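Local coordinates for protein GAF (Saccharomyces cerevisiae, PDB 1F5M) that reduces the R-enantiomer of free methionine sulfoxide back to methionine at the expense of thioredoxin and takes part in protection against oxidative stress, at residues 137-140 with 141-145; 41-44 with 45-49; 157-160 with 161-164; 56-60 with 61-65. One frame throughout, in Å; residues are numbered along the deposited sequence.

Contact 1. Residues 137-140 with 141-145; sequences IISN and DGKTL
Near the end of the hairpin L145 N donates to I137 O (2.8 Å), I138 and T144 follow as an antiparallel non-hydrogen-bonded pair, and S139 N then donates a hydrogen bond to K143 O before the chain turns back through a type I turn from S139 to G142. The turn is closed by G142 N on S139 O at 2.6 Å, a bond that comes from well above the carbonyl plane. K143 N bonds to the side chain of S139, 2.7 Å from OG. With OG between its backbone N and carbonyl carbon (chi1 61°), the S139 side chain is turned across the turn toward K143 N. L145 covers the same residue from the strand side, its CG and CD2 each 3.8 Å from S139 CB. On the I138 side, CG2 presses on the CA of G142 at 3.4 Å, closer than ordinary van der Waals contact, while CD1 lies 4.0 Å from T144 OG1, a hydroxyl hydrogen-bonded to A105 O. I137 meets L145 at about a right angle, and both also pack on helix 160-176. With G142 at phi 82° and K143 beside it facing S139, the end of the strand pair 131-138 and 144-152 is a 3:5 hairpin: a type I turn followed by a G1 beta bulge.

Contact 2. Residues 41-44 with 45-49; sequences NWVC and NLSNA
N41 O accepts from N45 N (3.2 Å), the first i to i+4 bond of helix 42-59, and the N41 side chain takes the N-cap. Its CG is anti to the backbone N (chi1 -172°), which brings OD1 round to C44 N at 2.9 Å; that N-H arrives in the carbonyl plane of the amide and the bond is nearly straight (167°). The side chain of N45 rises beside N41 O, but its ND2 bonds to the carbonyl of Q39 just before the helix. W42 comes next. Its O accepts from L46 N at 2.8 Å, and its indole reaches L46 obliquely, CE3 lying 4.0 Å from CD1. The CG2 of V43 sits over one face of that indole, offset toward the rim, and the ring also stacks with F179 near the C terminus. All this is the capped start of a GAF-domain helix lying between strand 64-72, helix 21-36 and the second subunit, whose own V43 packs against V43 here. The V43 carbonyl is gripped twice by S47: the backbone N at 2.9 Å and OG at 2.8 Å reach V43 O from opposite faces of its plane. The hydroxyl thus adds a side-chain bond to the regular helical one, and OG is also weakly hydrogen-bonded to G83 O of the second subunit. C44 closes the segment; its O accepts from N48 N at 3.2 Å. Beyond it, N48 turns its amide to the dimer partner, with OD1 bonded to the backbone N of A90 of the second subunit.

Contact 3. Residues 157-160 with 161-164; sequences GFDH and VDKE
D159 and D162 exchange side chain for backbone in a capping box that opens helix 160-176. From the N-cap, D159 sends OD2 to V161 N at 2.8 Å and, weakly, to D162 N. The carboxylate reaches both because its CG stands between the backbone N and the carbonyl carbon, turned over the first helical turn. In return D162 OD2 accepts from D159 N at 2.9 Å, on the anti side, 23° out of the carboxylate plane. The two acid side chains cross at about a right angle, yet their carboxylate planes are only 6° apart, and the OD2 atoms of D159 and D162 lie 3.5 Å from each other. Such a pairing of like charges is probably eased by the N-H groups at the helix start and by K21, which forms a salt bridge with D162 OD1. That same OD1 is also hydrogen-bonded to the hydroxyl of Y57. F158 stands nearly square to the D162 carboxylate, 81° between planes, and OD2 comes in at the ring's edge, 3.7 Å from CD2; the F158 side chain packs on I133 of strand 131-138 and on I150 and C152 of strand 144-152. H160 and K163 run side by side on the outer surface, both touching I112. The lysine chain is extended beyond CG, and its CD lies 3.8 Å from the H160 CD2.

Contact 4. Residues 56-60 with 61-65; sequences AYKSL and AVDIN
The Y57 ring has V62 at its edge: V62 CB lies in the ring plane, and the two side chains run side by side in the same direction, with CD2 of Y57 3.9 Å from CG2 of V62. I64 meets the root of the same side chain, its CG2 3.7 Å from Y57 CB. Helix 42-59 ends here in a Schellman motif. V62 N reaches back to Y57 O at 3.1 Å, almost straight, and A61 N bonds to K58 O from above its carbonyl plane, A61 having the positive phi (64°) of the left-handed residue. A water bridges L60 O and A61 O. K58 bends at chi2 (-50°) and lies back along the exit: NZ gives a hydrogen bond to I64 O at 2.9 Å, in the carbonyl plane and on a lone pair, and forms a long salt bridge with D63 OD1 at 3.4 Å. D63 itself centres an inverse gamma turn. This connection leads from helix 42-59 into strand 64-72, with A56, S59 and L60 against I24 of helix 21-36, and Y57, V62 and I64 against strand 144-152.

Overall arrangement
Contact 2 is the buried one, polar at its cap, apolar toward strand 64-72 and touched by the second subunit; contact 3 is at the surface, and contacts 1 and 4 are partly buried. Contacts 2 and 4 mark the start and the end of helix 42-59, their centres about 20 Å apart; the one carries an asparagine cap, the other a Schellman ending. Contact 3 caps another helix, with carboxylates instead of an amide. It touches contact 4, through F158 packing on Y57 and I64 and through a polar link between the two helices. Contact 1, the hairpin, lies across the chain's centre from contact 4, though both reach the same sheet.

Contact 1. Residues 137-140 with 141-145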
loop_
_atom_site.group_PDB
_atom_site.type_symbol
_atom_site.label_atom_id
_atom_site.label_comp_id
_atom_site.label_asym_id
_atom_site.label_seq_id
_atom_site.Cartn_x
_atom_site.Cartn_y
_atom_site.Cartn_z
ATOM N N ILE B 137 11.856 8.809 -9.728
ATOM C CA ILE B 137 10.938 9.925 -9.835
ATOM C C ILE B 137 11.809 11.157 -9.654
ATOM O O ILE B 137 12.490 11.283 -8.642
ATOM C CB ILE B 137 9.862 9.822 -8.728
ATOM C CG1 ILE B 137 9.022 8.547 -8.967
ATOM C CG2 ILE B 137 8.979 11.032 -8.726
ATOM C CD1 ILE B 137 8.289 8.090 -7.712
ATOM N N ILE B 138 11.782 12.065 -10.628
ATOM C CA ILE B 138 12.658 13.249 -10.591
ATOM C C ILE B 138 11.959 14.569 -10.334
ATOM O O ILE B 138 10.887 14.813 -10.873
ATOM C CB ILE B 138 13.446 13.362 -11.937
ATOM C CG1 ILE B 138 14.141 12.025 -12.240
ATOM C CG2 ILE B 138 14.417 14.543 -11.879
ATOM C CD1 ILE B 138 15.185 11.641 -11.214
ATOM N N SER B 139 12.568 15.426 -9.514
ATOM C CA SER B 139 11.964 16.731 -9.204
ATOM C C SER B 139 12.207 17.746 -10.326
ATOM O O SER B 139 13.019 17.515 -11.236
ATOM C CB SER B 139 12.574 17.312 -7.928
ATOM O OG SER B 139 13.965 17.486 -8.127
ATOM N N ASN B 140 11.507 18.873 -10.258
ATOM C CA ASN B 140 11.704 19.931 -11.257
ATOM C C ASN B 140 13.168 20.288 -11.183
ATOM O O ASN B 140 13.850 20.517 -12.190
ATOM C CB ASN B 140 10.893 21.165 -10.906
ATOM C CG ASN B 140 9.429 20.930 -11.035
ATOM O OD1 ASN B 140 9.008 20.069 -11.800
ATOM N ND2 ASN B 140 8.627 21.693 -10.297
ATOM N N ASP B 141 13.632 20.296 -9.948
ATOM C CA ASP B 141 14.984 20.619 -9.586
ATOM C C ASP B 141 15.945 19.530 -10.121
ATOM O O ASP B 141 17.164 19.692 -10.075
ATOM C CB ASP B 141 15.046 20.758 -8.040
ATOM C CG ASP B 141 13.605 21.029 -7.362
ATOM O OD1 ASP B 141 13.533 21.499 -6.186
ATOM O OD2 ASP B 141 12.544 20.765 -7.973
ATOM N N GLY B 142 15.400 18.421 -10.629
ATOM C CA GLY B 142 16.252 17.362 -11.150
ATOM C C GLY B 142 16.843 16.383 -10.134
ATOM O O GLY B 142 17.759 15.603 -10.444
ATOM N N LYS B 143 16.337 16.390 -8.910
ATOM C CA LYS B 143 16.864 15.469 -7.914
ATOM C C LYS B 143 15.924 14.249 -7.794
ATOM O O LYS B 143 14.784 14.316 -8.227
ATOM C CB LYS B 143 16.980 16.185 -6.581
ATOM C CG LYS B 143 17.847 17.454 -6.645
ATOM C CD LYS B 143 18.145 17.956 -5.236
ATOM C CE LYS B 143 19.235 19.059 -5.224
ATOM N NZ LYS B 143 19.757 19.408 -3.834
ATOM N N THR B 144 16.406 13.145 -7.227
ATOM C CA THR B 144 15.566 11.937 -7.058
ATOM C C THR B 144 14.598 12.108 -5.850
ATOM O O THR B 144 15.039 12.262 -4.708
ATOM C CB THR B 144 16.455 10.712 -6.800
ATOM O OG1 THR B 144 17.288 10.488 -7.961
ATOM C CG2 THR B 144 15.598 9.473 -6.469
ATOM N N LEU B 145 13.298 12.099 -6.112
ATOM C CA LEU B 145 12.283 12.236 -5.044
ATOM C C LEU B 145 11.960 10.852 -4.448
ATOM O O LEU B 145 11.549 10.715 -3.287
ATOM C CB LEU B 145 11.027 12.869 -5.650
ATOM C CG LEU B 145 11.182 14.320 -6.129
ATOM C CD1 LEU B 145 9.850 14.868 -6.667
ATOM C CD2 LEU B 145 11.638 15.154 -4.953
#

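Contact 2. Residues 41-44 with 45-49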
loop_
_atom_site.group_PDB
_atom_site.type_symbol
_atom_site.label_atom_id
_atom_site.label_comp_id
_atom_site.label_asym_id
_atom_site.label_seq_id
_atom_site.Cartn_x
_atom_site.Cartn_y
_atom_site.Cartn_z
ATOM N N ASN B 41 -1.353 15.396 -1.553
ATOM C CA ASN B 41 -0.847 14.447 -0.560
ATOM C C ASN B 41 -0.161 13.260 -1.236
ATOM O O ASN B 41 -0.801 12.447 -1.940
ATOM C CB ASN B 41 -1.967 13.953 0.365
ATOM C CG ASN B 41 -1.417 13.127 1.508
ATOM O OD1 ASN B 41 -1.166 11.925 1.368
ATOM N ND2 ASN B 41 -1.176 13.784 2.641
ATOM N N TRP B 42 1.132 13.121 -1.004
ATOM C CA TRP B 42 1.824 12.067 -1.726
ATOM C C TRP B 42 1.552 10.688 -1.294
ATOM O O TRP B 42 1.656 9.769 -2.123
ATOM C CB TRP B 42 3.333 12.282 -1.782
ATOM C CG TRP B 42 4.064 12.095 -0.501
ATOM C CD1 TRP B 42 4.524 13.081 0.330
ATOM C CD2 TRP B 42 4.536 10.852 0.047
ATOM N NE1 TRP B 42 5.262 12.527 1.350
ATOM C CE2 TRP B 42 5.285 11.163 1.199
ATOM C CE3 TRP B 42 4.409 9.505 -0.337
ATOM C CZ2 TRP B 42 5.907 10.181 1.981
ATOM C CZ3 TRP B 42 5.033 8.521 0.448
ATOM C CH2 TRP B 42 5.770 8.871 1.592
ATOM N N VAL B 43 1.182 10.506 -0.026
ATOM C CA VAL B 43 0.918 9.145 0.430
ATOM C C VAL B 43 -0.340 8.644 -0.240
ATOM O O VAL B 43 -0.398 7.514 -0.706
ATOM C CB VAL B 43 0.748 9.044 1.989
ATOM C CG1 VAL B 43 0.423 7.593 2.383
ATOM C CG2 VAL B 43 2.053 9.454 2.696
ATOM N N CYS B 44 -1.376 9.470 -0.254
ATOM C CA CYS B 44 -2.630 9.085 -0.870
ATOM C C CYS B 44 -2.437 8.747 -2.348
ATOM O O CYS B 44 -2.958 7.733 -2.855
ATOM C CB CYS B 44 -3.626 10.238 -0.719
ATOM S SG CYS B 44 -4.998 10.286 -1.868
ATOM N N ASN B 45 -1.724 9.630 -3.028
ATOM C CA ASN B 45 -1.484 9.479 -4.446
ATOM C C ASN B 45 -0.614 8.265 -4.770
ATOM O O ASN B 45 -0.918 7.546 -5.717
ATOM C CB ASN B 45 -0.879 10.758 -5.017
ATOM C CG ASN B 45 -1.876 11.927 -5.028
ATOM O OD1 ASN B 45 -3.082 11.719 -5.045
ATOM N ND2 ASN B 45 -1.362 13.160 -5.017
ATOM N N LEU B 46 0.451 8.009 -4.002
ATOM C CA LEU B 46 1.246 6.816 -4.310
ATOM C C LEU B 46 0.556 5.559 -3.874
ATOM O O LEU B 46 0.804 4.514 -4.437
ATOM C CB LEU B 46 2.648 6.850 -3.669
ATOM C CG LEU B 46 3.582 7.931 -4.168
ATOM C CD1 LEU B 46 5.026 7.626 -3.772
ATOM C CD2 LEU B 46 3.426 8.048 -5.669
ATOM N N SER B 47 -0.327 5.619 -2.867
ATOM C CA SER B 47 -1.002 4.400 -2.478
ATOM C C SER B 47 -1.929 3.937 -3.584
ATOM O O SER B 47 -1.973 2.764 -3.866
ATOM C CB SER B 47 -1.807 4.620 -1.192
ATOM O OG SER B 47 -0.901 4.825 -0.119
ATOM N N ASN B 48 -2.723 4.836 -4.171
ATOM C CA ASN B 48 -3.607 4.427 -5.263
ATOM C C ASN B 48 -2.750 4.067 -6.476
ATOM O O ASN B 48 -3.042 3.111 -7.202
ATOM C CB ASN B 48 -4.588 5.533 -5.625
ATOM C CG ASN B 48 -5.861 5.447 -4.776
ATOM O OD1 ASN B 48 -6.207 4.376 -4.322
ATOM N ND2 ASN B 48 -6.543 6.543 -4.587
ATOM N N ALA B 49 -1.680 4.803 -6.665
ATOM C CA ALA B 49 -0.784 4.441 -7.774
ATOM C C ALA B 49 -0.301 2.985 -7.655
ATOM O O ALA B 49 -0.319 2.231 -8.645
ATOM C CB ALA B 49 0.389 5.356 -7.789
#

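Contact 3. Residues 157-160 with 161-164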
loop_
_atom_site.group_PDB
_atom_site.type_symbol
_atom_site.label_atom_id
_atom_site.label_comp_id
_atom_site.label_asym_id
_atom_site.label_seq_id
_atom_site.Cartn_x
_atom_site.Cartn_y
_atom_site.Cartn_z
ATOM N N GLY B 157 10.997 -10.278 -16.832
ATOM C CA GLY B 157 9.600 -9.862 -16.861
ATOM C C GLY B 157 9.308 -8.480 -17.440
ATOM O O GLY B 157 8.166 -8.213 -17.765
ATOM N N PHE B 158 10.327 -7.631 -17.603
ATOM C CA PHE B 158 10.151 -6.240 -18.084
ATOM C C PHE B 158 10.976 -5.809 -19.307
ATOM O O PHE B 158 12.044 -6.368 -19.580
ATOM C CB PHE B 158 10.453 -5.282 -16.941
ATOM C CG PHE B 158 9.735 -5.615 -15.687
ATOM C CD1 PHE B 158 10.380 -6.290 -14.654
ATOM C CD2 PHE B 158 8.388 -5.291 -15.544
ATOM C CE1 PHE B 158 9.689 -6.650 -13.472
ATOM C CE2 PHE B 158 7.677 -5.640 -14.389
ATOM C CZ PHE B 158 8.331 -6.326 -13.341
ATOM N N ASP B 159 10.499 -4.776 -20.014
ATOM C CA ASP B 159 11.207 -4.300 -21.200
ATOM C C ASP B 159 11.081 -2.772 -21.291
ATOM O O ASP B 159 10.488 -2.133 -20.401
ATOM C CB ASP B 159 10.636 -4.977 -22.446
ATOM C CG ASP B 159 9.167 -4.665 -22.658
ATOM O OD1 ASP B 159 8.414 -5.554 -23.124
ATOM O OD2 ASP B 159 8.770 -3.532 -22.389
ATOM N N HIS B 160 11.601 -2.174 -22.346
ATOM C CA HIS B 160 11.549 -0.714 -22.433
ATOM C C HIS B 160 10.185 -0.037 -22.643
ATOM O O HIS B 160 10.105 1.188 -22.568
ATOM C CB HIS B 160 12.568 -0.213 -23.453
ATOM C CG HIS B 160 13.970 -0.310 -22.951
ATOM N ND1 HIS B 160 14.646 -1.505 -22.875
ATOM C CD2 HIS B 160 14.775 0.615 -22.378
ATOM C CE1 HIS B 160 15.807 -1.315 -22.270
ATOM N NE2 HIS B 160 15.906 -0.036 -21.957
ATOM N N VAL B 161 9.135 -0.807 -22.940
ATOM C CA VAL B 161 7.803 -0.222 -23.041
ATOM C C VAL B 161 7.373 0.047 -21.582
ATOM O O VAL B 161 6.686 1.014 -21.303
ATOM C CB VAL B 161 6.765 -1.207 -23.661
ATOM C CG1 VAL B 161 5.326 -0.914 -23.084
ATOM C CG2 VAL B 161 6.757 -1.055 -25.179
ATOM N N ASP B 162 7.775 -0.823 -20.659
ATOM C CA ASP B 162 7.442 -0.638 -19.247
ATOM C C ASP B 162 8.149 0.625 -18.747
ATOM O O ASP B 162 7.577 1.423 -18.003
ATOM C CB ASP B 162 7.928 -1.841 -18.445
ATOM C CG ASP B 162 7.211 -3.106 -18.845
ATOM O OD1 ASP B 162 5.978 -3.011 -18.984
ATOM O OD2 ASP B 162 7.869 -4.156 -19.016
ATOM N N LYS B 163 9.399 0.789 -19.150
ATOM C CA LYS B 163 10.182 1.958 -18.762
ATOM C C LYS B 163 9.555 3.234 -19.293
ATOM O O LYS B 163 9.539 4.284 -18.609
ATOM C CB LYS B 163 11.607 1.871 -19.339
ATOM C CG LYS B 163 12.400 3.223 -19.143
ATOM C CD LYS B 163 13.781 3.202 -19.831
ATOM C CE LYS B 163 14.397 4.605 -19.859
ATOM N NZ LYS B 163 15.747 4.512 -20.463
ATOM N N GLU B 164 9.097 3.165 -20.546
ATOM C CA GLU B 164 8.534 4.327 -21.187
ATOM C C GLU B 164 7.282 4.758 -20.431
ATOM O O GLU B 164 7.156 5.946 -20.092
ATOM C CB GLU B 164 8.187 4.043 -22.652
ATOM C CG GLU B 164 7.718 5.271 -23.397
ATOM C CD GLU B 164 7.648 5.066 -24.899
ATOM O OE1 GLU B 164 8.103 5.979 -25.596
ATOM O OE2 GLU B 164 7.153 4.007 -25.388
#

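Contact 4. Residues 56-60 with 61-65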
loop_
_atom_site.group_PDB
_atom_site.type_symbol
_atom_site.label_atom_id
_atom_site.label_comp_id
_atom_site.label_asym_id
_atom_site.label_seq_id
_atom_site.Cartn_x
_atom_site.Cartn_y
_atom_site.Cartn_z
ATOM N N ALA B 56 -2.634 -3.561 -13.229
ATOM C CA ALA B 56 -2.285 -3.507 -14.659
ATOM C C ALA B 56 -1.380 -4.691 -15.015
ATOM O O ALA B 56 -1.627 -5.427 -16.000
ATOM C CB ALA B 56 -1.558 -2.215 -14.998
ATOM N N TYR B 57 -0.320 -4.881 -14.245
ATOM C CA TYR B 57 0.575 -5.985 -14.569
ATOM C C TYR B 57 -0.048 -7.350 -14.382
ATOM O O TYR B 57 0.304 -8.285 -15.109
ATOM C CB TYR B 57 1.895 -5.872 -13.797
ATOM C CG TYR B 57 2.796 -4.904 -14.506
ATOM C CD1 TYR B 57 2.734 -3.543 -14.223
ATOM C CD2 TYR B 57 3.579 -5.325 -15.595
ATOM C CE1 TYR B 57 3.406 -2.612 -15.012
ATOM C CE2 TYR B 57 4.254 -4.403 -16.390
ATOM C CZ TYR B 57 4.157 -3.049 -16.099
ATOM O OH TYR B 57 4.718 -2.099 -16.916
ATOM N N LYS B 58 -0.987 -7.474 -13.440
ATOM C CA LYS B 58 -1.639 -8.758 -13.223
ATOM C C LYS B 58 -2.451 -9.077 -14.464
ATOM O O LYS B 58 -2.477 -10.222 -14.906
ATOM C CB LYS B 58 -2.591 -8.724 -11.988
ATOM C CG LYS B 58 -1.907 -9.071 -10.644
ATOM C CD LYS B 58 -1.107 -10.370 -10.794
ATOM C CE LYS B 58 -0.455 -10.901 -9.511
ATOM N NZ LYS B 58 0.722 -11.866 -9.824
ATOM N N SER B 59 -3.120 -8.071 -15.034
ATOM C CA SER B 59 -3.945 -8.334 -16.205
ATOM C C SER B 59 -3.094 -8.548 -17.453
ATOM O O SER B 59 -3.528 -9.259 -18.355
ATOM C CB SER B 59 -4.984 -7.228 -16.418
ATOM O OG SER B 59 -4.403 -6.093 -16.983
ATOM N N LEU B 60 -1.892 -7.968 -17.499
ATOM C CA LEU B 60 -0.971 -8.177 -18.643
ATOM C C LEU B 60 -0.336 -9.558 -18.511
ATOM O O LEU B 60 0.535 -9.955 -19.309
ATOM C CB LEU B 60 0.157 -7.146 -18.645
ATOM C CG LEU B 60 0.051 -5.833 -19.425
ATOM C CD1 LEU B 60 -1.203 -5.768 -20.251
ATOM C CD2 LEU B 60 0.135 -4.695 -18.466
ATOM N N ALA B 61 -0.732 -10.266 -17.461
ATOM C CA ALA B 61 -0.255 -11.609 -17.206
ATOM C C ALA B 61 1.255 -11.716 -16.934
ATOM O O ALA B 61 1.911 -12.670 -17.359
ATOM C CB ALA B 61 -0.678 -12.551 -18.381
ATOM N N VAL B 62 1.796 -10.704 -16.262
ATOM C CA VAL B 62 3.169 -10.687 -15.832
ATOM C C VAL B 62 2.980 -11.147 -14.373
ATOM O O VAL B 62 2.149 -10.574 -13.624
ATOM C CB VAL B 62 3.750 -9.253 -15.888
ATOM C CG1 VAL B 62 5.145 -9.240 -15.281
ATOM C CG2 VAL B 62 3.861 -8.786 -17.367
ATOM N N ASP B 63 3.710 -12.180 -13.960
ATOM C CA ASP B 63 3.540 -12.711 -12.601
ATOM C C ASP B 63 4.283 -11.859 -11.574
ATOM O O ASP B 63 5.265 -12.296 -10.984
ATOM C CB ASP B 63 4.032 -14.160 -12.593
ATOM C CG ASP B 63 3.532 -14.957 -11.425
ATOM O OD1 ASP B 63 2.674 -14.517 -10.612
ATOM O OD2 ASP B 63 3.989 -16.092 -11.324
ATOM N N ILE B 64 3.826 -10.623 -11.363
ATOM C CA ILE B 64 4.496 -9.749 -10.409
ATOM C C ILE B 64 4.153 -10.122 -8.955
ATOM O O ILE B 64 3.121 -10.742 -8.697
ATOM C CB ILE B 64 4.139 -8.253 -10.647
ATOM C CG1 ILE B 64 2.632 -8.041 -10.437
ATOM C CG2 ILE B 64 4.555 -7.842 -12.073
ATOM C CD1 ILE B 64 2.288 -6.644 -10.119
ATOM N N ASN B 65 5.056 -9.777 -8.037
ATOM C CA ASN B 65 4.909 -10.017 -6.612
ATOM C C ASN B 65 5.096 -8.730 -5.818
ATOM O O ASN B 65 4.933 -8.724 -4.605
ATOM C CB ASN B 65 5.868 -11.099 -6.071
ATOM C CG ASN B 65 7.322 -10.910 -6.490
ATOM O OD1 ASN B 65 7.634 -10.804 -7.667
ATOM N ND2 ASN B 65 8.223 -10.930 -5.515
HETATM O O HOH W 1 2.769 -11.952 -19.661
#